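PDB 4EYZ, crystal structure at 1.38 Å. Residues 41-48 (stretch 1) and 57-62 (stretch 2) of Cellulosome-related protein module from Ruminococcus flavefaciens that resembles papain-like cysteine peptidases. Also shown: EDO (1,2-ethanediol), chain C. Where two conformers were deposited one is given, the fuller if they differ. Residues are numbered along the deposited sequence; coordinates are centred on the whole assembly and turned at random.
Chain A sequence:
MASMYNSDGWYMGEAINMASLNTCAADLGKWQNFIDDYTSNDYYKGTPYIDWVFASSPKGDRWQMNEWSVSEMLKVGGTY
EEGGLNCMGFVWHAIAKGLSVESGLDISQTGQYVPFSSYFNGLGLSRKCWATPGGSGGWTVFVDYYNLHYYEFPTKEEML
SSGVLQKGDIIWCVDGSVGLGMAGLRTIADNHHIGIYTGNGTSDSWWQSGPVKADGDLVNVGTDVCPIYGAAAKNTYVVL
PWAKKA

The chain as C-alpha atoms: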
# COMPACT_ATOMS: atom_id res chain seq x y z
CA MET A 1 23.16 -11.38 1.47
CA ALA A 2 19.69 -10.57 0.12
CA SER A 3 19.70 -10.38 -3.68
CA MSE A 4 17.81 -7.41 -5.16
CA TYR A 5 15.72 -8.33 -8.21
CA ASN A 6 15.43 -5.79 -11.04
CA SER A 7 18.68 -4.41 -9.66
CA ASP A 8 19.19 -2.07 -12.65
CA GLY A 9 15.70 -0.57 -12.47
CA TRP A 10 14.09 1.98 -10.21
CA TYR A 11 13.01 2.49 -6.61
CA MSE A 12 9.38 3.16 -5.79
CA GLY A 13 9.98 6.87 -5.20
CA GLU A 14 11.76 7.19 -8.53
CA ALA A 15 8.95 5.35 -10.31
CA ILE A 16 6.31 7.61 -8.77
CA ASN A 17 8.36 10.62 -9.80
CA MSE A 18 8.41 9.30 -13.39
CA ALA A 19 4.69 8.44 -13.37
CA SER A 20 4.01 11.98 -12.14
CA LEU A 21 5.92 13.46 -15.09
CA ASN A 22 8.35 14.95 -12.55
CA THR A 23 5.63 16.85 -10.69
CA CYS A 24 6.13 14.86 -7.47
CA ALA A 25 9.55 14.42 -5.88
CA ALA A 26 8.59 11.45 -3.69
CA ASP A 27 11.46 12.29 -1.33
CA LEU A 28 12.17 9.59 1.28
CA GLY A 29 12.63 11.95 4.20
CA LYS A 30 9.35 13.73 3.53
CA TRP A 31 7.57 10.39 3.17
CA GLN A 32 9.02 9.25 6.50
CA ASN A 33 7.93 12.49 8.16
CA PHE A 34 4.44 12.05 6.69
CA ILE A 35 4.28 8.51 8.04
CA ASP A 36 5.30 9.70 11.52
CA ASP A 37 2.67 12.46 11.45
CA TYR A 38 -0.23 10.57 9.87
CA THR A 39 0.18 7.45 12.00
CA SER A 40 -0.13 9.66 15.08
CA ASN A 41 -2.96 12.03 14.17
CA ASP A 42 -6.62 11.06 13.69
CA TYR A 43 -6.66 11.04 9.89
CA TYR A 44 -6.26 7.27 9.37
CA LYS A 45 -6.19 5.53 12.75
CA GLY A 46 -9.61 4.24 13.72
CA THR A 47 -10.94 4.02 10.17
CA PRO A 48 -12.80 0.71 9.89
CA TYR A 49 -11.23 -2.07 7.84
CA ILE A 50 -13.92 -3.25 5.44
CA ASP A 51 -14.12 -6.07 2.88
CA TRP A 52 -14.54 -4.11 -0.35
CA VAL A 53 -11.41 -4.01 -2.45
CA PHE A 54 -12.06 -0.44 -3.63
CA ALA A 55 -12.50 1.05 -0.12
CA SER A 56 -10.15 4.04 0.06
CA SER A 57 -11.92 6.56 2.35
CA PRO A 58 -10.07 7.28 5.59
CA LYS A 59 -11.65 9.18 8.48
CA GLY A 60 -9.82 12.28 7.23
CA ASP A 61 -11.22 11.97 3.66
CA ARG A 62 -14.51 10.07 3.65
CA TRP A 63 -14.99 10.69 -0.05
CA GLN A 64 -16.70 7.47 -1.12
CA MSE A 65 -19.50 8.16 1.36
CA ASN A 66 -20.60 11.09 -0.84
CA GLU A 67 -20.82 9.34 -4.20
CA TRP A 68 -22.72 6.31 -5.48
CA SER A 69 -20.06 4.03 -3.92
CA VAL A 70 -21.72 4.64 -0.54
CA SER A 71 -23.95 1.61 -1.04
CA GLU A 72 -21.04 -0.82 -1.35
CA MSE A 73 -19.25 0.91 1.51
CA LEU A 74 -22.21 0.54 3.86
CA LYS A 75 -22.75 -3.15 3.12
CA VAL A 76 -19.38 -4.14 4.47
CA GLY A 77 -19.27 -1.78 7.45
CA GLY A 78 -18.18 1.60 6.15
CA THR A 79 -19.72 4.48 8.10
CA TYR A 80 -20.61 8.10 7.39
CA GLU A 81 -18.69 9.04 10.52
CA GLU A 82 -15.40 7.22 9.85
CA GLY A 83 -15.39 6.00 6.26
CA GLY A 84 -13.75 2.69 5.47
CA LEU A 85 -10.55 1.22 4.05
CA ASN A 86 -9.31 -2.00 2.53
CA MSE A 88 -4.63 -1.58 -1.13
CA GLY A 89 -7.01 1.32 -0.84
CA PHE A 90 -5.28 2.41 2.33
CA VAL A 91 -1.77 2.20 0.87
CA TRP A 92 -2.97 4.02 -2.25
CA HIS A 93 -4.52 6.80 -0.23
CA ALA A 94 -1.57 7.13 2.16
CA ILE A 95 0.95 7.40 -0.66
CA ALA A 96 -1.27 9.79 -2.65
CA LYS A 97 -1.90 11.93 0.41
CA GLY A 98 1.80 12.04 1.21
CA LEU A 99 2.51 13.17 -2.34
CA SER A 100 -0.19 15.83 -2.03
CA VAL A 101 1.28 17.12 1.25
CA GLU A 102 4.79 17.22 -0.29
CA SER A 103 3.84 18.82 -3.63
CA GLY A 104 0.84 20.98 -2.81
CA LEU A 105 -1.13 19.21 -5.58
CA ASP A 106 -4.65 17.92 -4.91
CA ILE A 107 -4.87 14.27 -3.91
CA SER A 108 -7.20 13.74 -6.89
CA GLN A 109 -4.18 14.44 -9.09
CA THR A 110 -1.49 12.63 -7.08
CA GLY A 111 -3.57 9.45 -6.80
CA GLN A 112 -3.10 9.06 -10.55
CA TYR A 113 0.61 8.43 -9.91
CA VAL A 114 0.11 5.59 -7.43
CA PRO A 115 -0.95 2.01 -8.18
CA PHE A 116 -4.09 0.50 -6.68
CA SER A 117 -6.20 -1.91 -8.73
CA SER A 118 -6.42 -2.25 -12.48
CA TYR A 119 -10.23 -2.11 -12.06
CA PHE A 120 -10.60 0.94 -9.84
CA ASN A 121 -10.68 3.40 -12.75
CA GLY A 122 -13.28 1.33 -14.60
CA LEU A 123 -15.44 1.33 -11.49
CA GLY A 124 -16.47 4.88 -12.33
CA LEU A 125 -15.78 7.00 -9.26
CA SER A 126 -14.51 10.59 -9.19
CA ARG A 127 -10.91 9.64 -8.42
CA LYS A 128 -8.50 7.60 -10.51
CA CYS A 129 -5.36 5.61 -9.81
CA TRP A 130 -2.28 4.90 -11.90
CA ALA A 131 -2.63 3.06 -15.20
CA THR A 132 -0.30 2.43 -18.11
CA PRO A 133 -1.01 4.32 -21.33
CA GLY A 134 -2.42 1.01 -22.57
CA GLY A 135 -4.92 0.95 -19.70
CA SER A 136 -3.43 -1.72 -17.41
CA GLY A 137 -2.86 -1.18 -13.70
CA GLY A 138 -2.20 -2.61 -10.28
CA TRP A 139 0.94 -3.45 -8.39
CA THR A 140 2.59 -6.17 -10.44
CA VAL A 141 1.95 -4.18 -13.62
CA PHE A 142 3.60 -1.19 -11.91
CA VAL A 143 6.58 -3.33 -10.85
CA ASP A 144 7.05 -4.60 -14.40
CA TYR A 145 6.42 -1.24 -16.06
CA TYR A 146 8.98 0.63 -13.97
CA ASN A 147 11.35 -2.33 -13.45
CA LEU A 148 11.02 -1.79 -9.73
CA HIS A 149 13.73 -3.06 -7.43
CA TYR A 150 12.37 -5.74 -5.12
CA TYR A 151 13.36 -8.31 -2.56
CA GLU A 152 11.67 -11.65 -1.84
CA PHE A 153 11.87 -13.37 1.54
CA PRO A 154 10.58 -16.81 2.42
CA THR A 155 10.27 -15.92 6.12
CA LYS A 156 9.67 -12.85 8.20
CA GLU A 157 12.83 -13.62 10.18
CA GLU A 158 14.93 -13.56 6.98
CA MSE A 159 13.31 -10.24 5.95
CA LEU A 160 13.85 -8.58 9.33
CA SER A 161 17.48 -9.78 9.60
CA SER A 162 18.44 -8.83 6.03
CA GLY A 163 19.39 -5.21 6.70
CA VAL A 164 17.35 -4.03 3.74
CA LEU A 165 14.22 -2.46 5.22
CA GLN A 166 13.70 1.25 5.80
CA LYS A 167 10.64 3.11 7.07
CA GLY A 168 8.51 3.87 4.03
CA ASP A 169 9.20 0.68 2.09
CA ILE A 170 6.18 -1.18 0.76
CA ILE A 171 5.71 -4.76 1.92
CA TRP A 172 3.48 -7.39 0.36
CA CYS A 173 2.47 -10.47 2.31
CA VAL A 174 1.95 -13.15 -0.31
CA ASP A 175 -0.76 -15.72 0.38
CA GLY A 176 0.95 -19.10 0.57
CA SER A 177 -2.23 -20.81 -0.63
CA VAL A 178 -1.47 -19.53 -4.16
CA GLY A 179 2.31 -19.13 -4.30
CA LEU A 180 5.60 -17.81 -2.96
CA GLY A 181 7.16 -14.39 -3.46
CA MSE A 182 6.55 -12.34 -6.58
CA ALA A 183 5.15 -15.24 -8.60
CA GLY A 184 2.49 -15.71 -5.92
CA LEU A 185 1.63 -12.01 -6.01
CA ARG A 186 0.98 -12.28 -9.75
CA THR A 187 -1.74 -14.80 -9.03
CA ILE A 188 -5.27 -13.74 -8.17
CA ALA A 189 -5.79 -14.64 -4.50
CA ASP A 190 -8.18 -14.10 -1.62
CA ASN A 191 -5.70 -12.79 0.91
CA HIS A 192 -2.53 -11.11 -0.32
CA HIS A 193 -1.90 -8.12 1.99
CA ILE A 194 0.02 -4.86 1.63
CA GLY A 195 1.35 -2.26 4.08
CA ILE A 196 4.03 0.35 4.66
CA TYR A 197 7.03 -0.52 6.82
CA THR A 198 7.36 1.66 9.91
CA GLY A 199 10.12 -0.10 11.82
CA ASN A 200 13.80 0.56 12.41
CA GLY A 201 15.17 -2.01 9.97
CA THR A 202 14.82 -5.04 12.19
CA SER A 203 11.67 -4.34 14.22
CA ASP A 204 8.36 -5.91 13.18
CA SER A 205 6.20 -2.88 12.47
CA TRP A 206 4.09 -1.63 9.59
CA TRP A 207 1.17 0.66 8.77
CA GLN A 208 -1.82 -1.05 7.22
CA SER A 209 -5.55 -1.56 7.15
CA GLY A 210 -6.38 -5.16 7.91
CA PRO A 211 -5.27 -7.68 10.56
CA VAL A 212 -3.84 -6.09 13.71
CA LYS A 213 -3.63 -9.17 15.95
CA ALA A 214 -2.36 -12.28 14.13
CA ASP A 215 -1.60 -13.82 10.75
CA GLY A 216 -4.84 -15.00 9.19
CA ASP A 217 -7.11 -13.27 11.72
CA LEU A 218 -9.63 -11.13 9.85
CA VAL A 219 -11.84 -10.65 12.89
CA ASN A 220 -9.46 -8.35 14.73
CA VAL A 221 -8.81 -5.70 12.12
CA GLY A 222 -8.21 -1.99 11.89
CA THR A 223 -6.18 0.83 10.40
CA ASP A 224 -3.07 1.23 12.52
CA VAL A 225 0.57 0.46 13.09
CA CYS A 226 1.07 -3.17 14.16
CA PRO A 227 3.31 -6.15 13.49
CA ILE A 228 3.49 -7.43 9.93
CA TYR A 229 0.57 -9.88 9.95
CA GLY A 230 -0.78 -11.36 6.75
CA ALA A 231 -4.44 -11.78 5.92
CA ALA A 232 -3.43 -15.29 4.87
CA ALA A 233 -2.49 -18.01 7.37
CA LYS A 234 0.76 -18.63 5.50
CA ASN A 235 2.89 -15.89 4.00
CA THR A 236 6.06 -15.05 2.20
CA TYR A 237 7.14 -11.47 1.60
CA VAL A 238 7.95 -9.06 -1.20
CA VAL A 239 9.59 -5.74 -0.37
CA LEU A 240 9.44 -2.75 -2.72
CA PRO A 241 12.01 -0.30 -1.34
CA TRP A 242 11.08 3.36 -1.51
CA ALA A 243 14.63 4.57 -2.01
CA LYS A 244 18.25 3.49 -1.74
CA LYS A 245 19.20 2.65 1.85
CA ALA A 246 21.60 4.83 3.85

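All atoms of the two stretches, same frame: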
# COMPACT_ATOMS: atom_id res chain seq x y z
N ASN A 41 -1.81 11.14 14.13
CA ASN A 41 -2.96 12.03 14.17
C ASN A 41 -4.22 11.18 13.98
O ASN A 41 -4.16 9.96 14.04
CB ASN A 41 -2.82 13.18 13.16
CG ASN A 41 -2.82 12.72 11.71
OD1 ASN A 41 -3.22 11.60 11.41
ND2 ASN A 41 -2.37 13.59 10.81
N ASP A 42 -5.37 11.82 13.78
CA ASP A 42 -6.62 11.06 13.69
C ASP A 42 -7.15 10.98 12.26
O ASP A 42 -8.34 10.83 12.04
CB ASP A 42 -7.66 11.68 14.62
CG ASP A 42 -7.30 11.53 16.09
OD1 ASP A 42 -6.95 10.40 16.51
OD2 ASP A 42 -7.36 12.53 16.82
N TYR A 43 -6.25 11.06 11.29
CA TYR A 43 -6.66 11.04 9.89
C TYR A 43 -6.96 9.62 9.40
O TYR A 43 -7.92 9.41 8.65
CB TYR A 43 -5.57 11.68 9.04
CG TYR A 43 -5.96 12.01 7.62
CD1 TYR A 43 -5.96 11.04 6.65
CD2 TYR A 43 -6.27 13.32 7.24
CE1 TYR A 43 -6.28 11.33 5.35
CE2 TYR A 43 -6.59 13.62 5.92
CZ TYR A 43 -6.59 12.61 4.99
OH TYR A 43 -6.88 12.86 3.68
N TYR A 44 -6.12 8.66 9.81
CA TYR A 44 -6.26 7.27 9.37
C TYR A 44 -6.67 6.34 10.51
O TYR A 44 -7.58 5.51 10.35
CB TYR A 44 -4.94 6.76 8.74
CG TYR A 44 -4.61 7.39 7.40
CD1 TYR A 44 -5.25 6.97 6.23
CD2 TYR A 44 -3.66 8.40 7.28
CE1 TYR A 44 -4.95 7.52 5.01
CE2 TYR A 44 -3.36 8.96 6.07
CZ TYR A 44 -4.01 8.53 4.94
OH TYR A 44 -3.68 9.13 3.76
N LYS A 45 -5.98 6.45 11.64
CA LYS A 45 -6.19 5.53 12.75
C LYS A 45 -7.65 5.55 13.15
O LYS A 45 -8.24 6.61 13.29
CB LYS A 45 -5.31 5.89 13.94
CG LYS A 45 -5.35 4.86 15.05
CD LYS A 45 -4.43 5.22 16.20
CE LYS A 45 -4.54 4.22 17.34
NZ LYS A 45 -3.69 4.61 18.50
N GLY A 46 -8.22 4.37 13.33
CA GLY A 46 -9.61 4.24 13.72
C GLY A 46 -10.56 4.04 12.55
O GLY A 46 -11.71 3.67 12.75
N THR A 47 -10.09 4.27 11.33
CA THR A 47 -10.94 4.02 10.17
C THR A 47 -11.24 2.52 10.11
O THR A 47 -10.33 1.70 10.20
CB THR A 47 -10.26 4.41 8.85
OG1 THR A 47 -9.86 5.79 8.89
CG2 THR A 47 -11.20 4.21 7.68
N PRO A 48 -12.51 2.15 9.97
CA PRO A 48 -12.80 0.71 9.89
C PRO A 48 -12.14 0.03 8.70
O PRO A 48 -12.14 0.57 7.59
CB PRO A 48 -14.32 0.67 9.72
CG PRO A 48 -14.82 2.00 10.08
CD PRO A 48 -13.73 2.98 9.93
N SER A 57 -11.34 5.36 1.72
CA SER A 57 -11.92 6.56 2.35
C SER A 57 -11.59 6.62 3.84
O SER A 57 -12.37 6.16 4.68
CB SER A 57 -13.44 6.54 2.19
OG SER A 57 -13.81 6.74 0.84
N PRO A 58 -10.43 7.17 4.18
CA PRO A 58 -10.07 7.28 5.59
C PRO A 58 -10.94 8.29 6.31
O PRO A 58 -11.59 9.11 5.68
CB PRO A 58 -8.62 7.76 5.55
CG PRO A 58 -8.47 8.41 4.28
CD PRO A 58 -9.41 7.77 3.30
N LYS A 59 -10.92 8.23 7.64
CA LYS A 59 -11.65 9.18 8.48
C LYS A 59 -11.41 10.63 8.05
O LYS A 59 -12.32 11.45 8.07
CB LYS A 59 -11.22 9.00 9.93
CG LYS A 59 -11.87 7.84 10.64
CD LYS A 59 -11.14 7.47 11.94
CE LYS A 59 -11.02 8.64 12.89
NZ LYS A 59 -10.36 8.23 14.18
N GLY A 60 -10.18 10.93 7.65
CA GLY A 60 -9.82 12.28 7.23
C GLY A 60 -10.27 12.68 5.82
O GLY A 60 -10.12 13.83 5.45
N ASP A 61 -10.82 11.73 5.05
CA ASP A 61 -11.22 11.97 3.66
C ASP A 61 -12.24 10.91 3.28
O ASP A 61 -11.94 9.94 2.57
CB ASP A 61 -9.97 11.92 2.77
CG ASP A 61 -10.24 12.15 1.29
OD1 ASP A 61 -11.29 12.72 0.92
OD2 ASP A 61 -9.36 11.78 0.48
N ARG A 62 -13.47 11.09 3.76
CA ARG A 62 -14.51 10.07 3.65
C ARG A 62 -15.25 10.16 2.31
O ARG A 62 -16.48 10.11 2.23
CB ARG A 62 -15.48 10.21 4.82
CG ARG A 62 -14.85 9.83 6.16
CD ARG A 62 -15.69 10.26 7.35
NE ARG A 62 -15.43 11.67 7.64
CZ ARG A 62 -16.27 12.51 8.22
NH1 ARG A 62 -17.48 12.12 8.62
NH2 ARG A 62 -15.90 13.77 8.41
C1 EDO C . -8.26 15.62 1.97
O1 EDO C . -7.43 15.43 3.11
C2 EDO C . -7.57 14.99 0.79
O2 EDO C . -6.24 15.53 0.65

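Two irregular segments, each folded into a β turn, are joined by three hydrogen bonds, each using a backbone atom at one end at least, and by packing of Tyr43 and Tyr44 against stretch 2. Asn41 does not touch stretch 2, but its short amide side chain reaches the backbone two residues on: Asn41 OD1 accepts a hydrogen bond from Tyr43 N at 3.1 Å. Asp42 lies at the margin, where its carbonyl O packs 3.6 Å from Lys59 CE.

Tyr43 contributes both backbone and ring. Tyr43 O accepts a hydrogen bond from Gly60 N (2.9 Å), while Gly60 CA sits 3.7 Å from the centroid of the Tyr43 ring, almost on the ring normal, in a CH-π contact. Glycine suits this close approach, since a CB on Gly60 would lie 2.2 Å from Tyr43 CD2. The phenol OH of Tyr43 hydrogen-bonds O1 of ethanediol at 2.7 Å.

Tyr44, buried, sets its CD1 3.5 Å from Pro58 CB, an apolar contact, and opens a type II turn closed by Thr47 N to Tyr44 O (3.0 Å). Within that turn, Lys45 offers its carbonyl O to Lys59 NZ at 2.8 Å. Gly46, with phi near 95°, adopts a backbone that favours glycine; a CB there would also clash with Lys59 NZ. Thr47 OG1 then links the two turns, donating to Tyr44 O (2.7 Å) and accepting from Lys59 N (2.9 Å), a dual role that suits a hydroxyl.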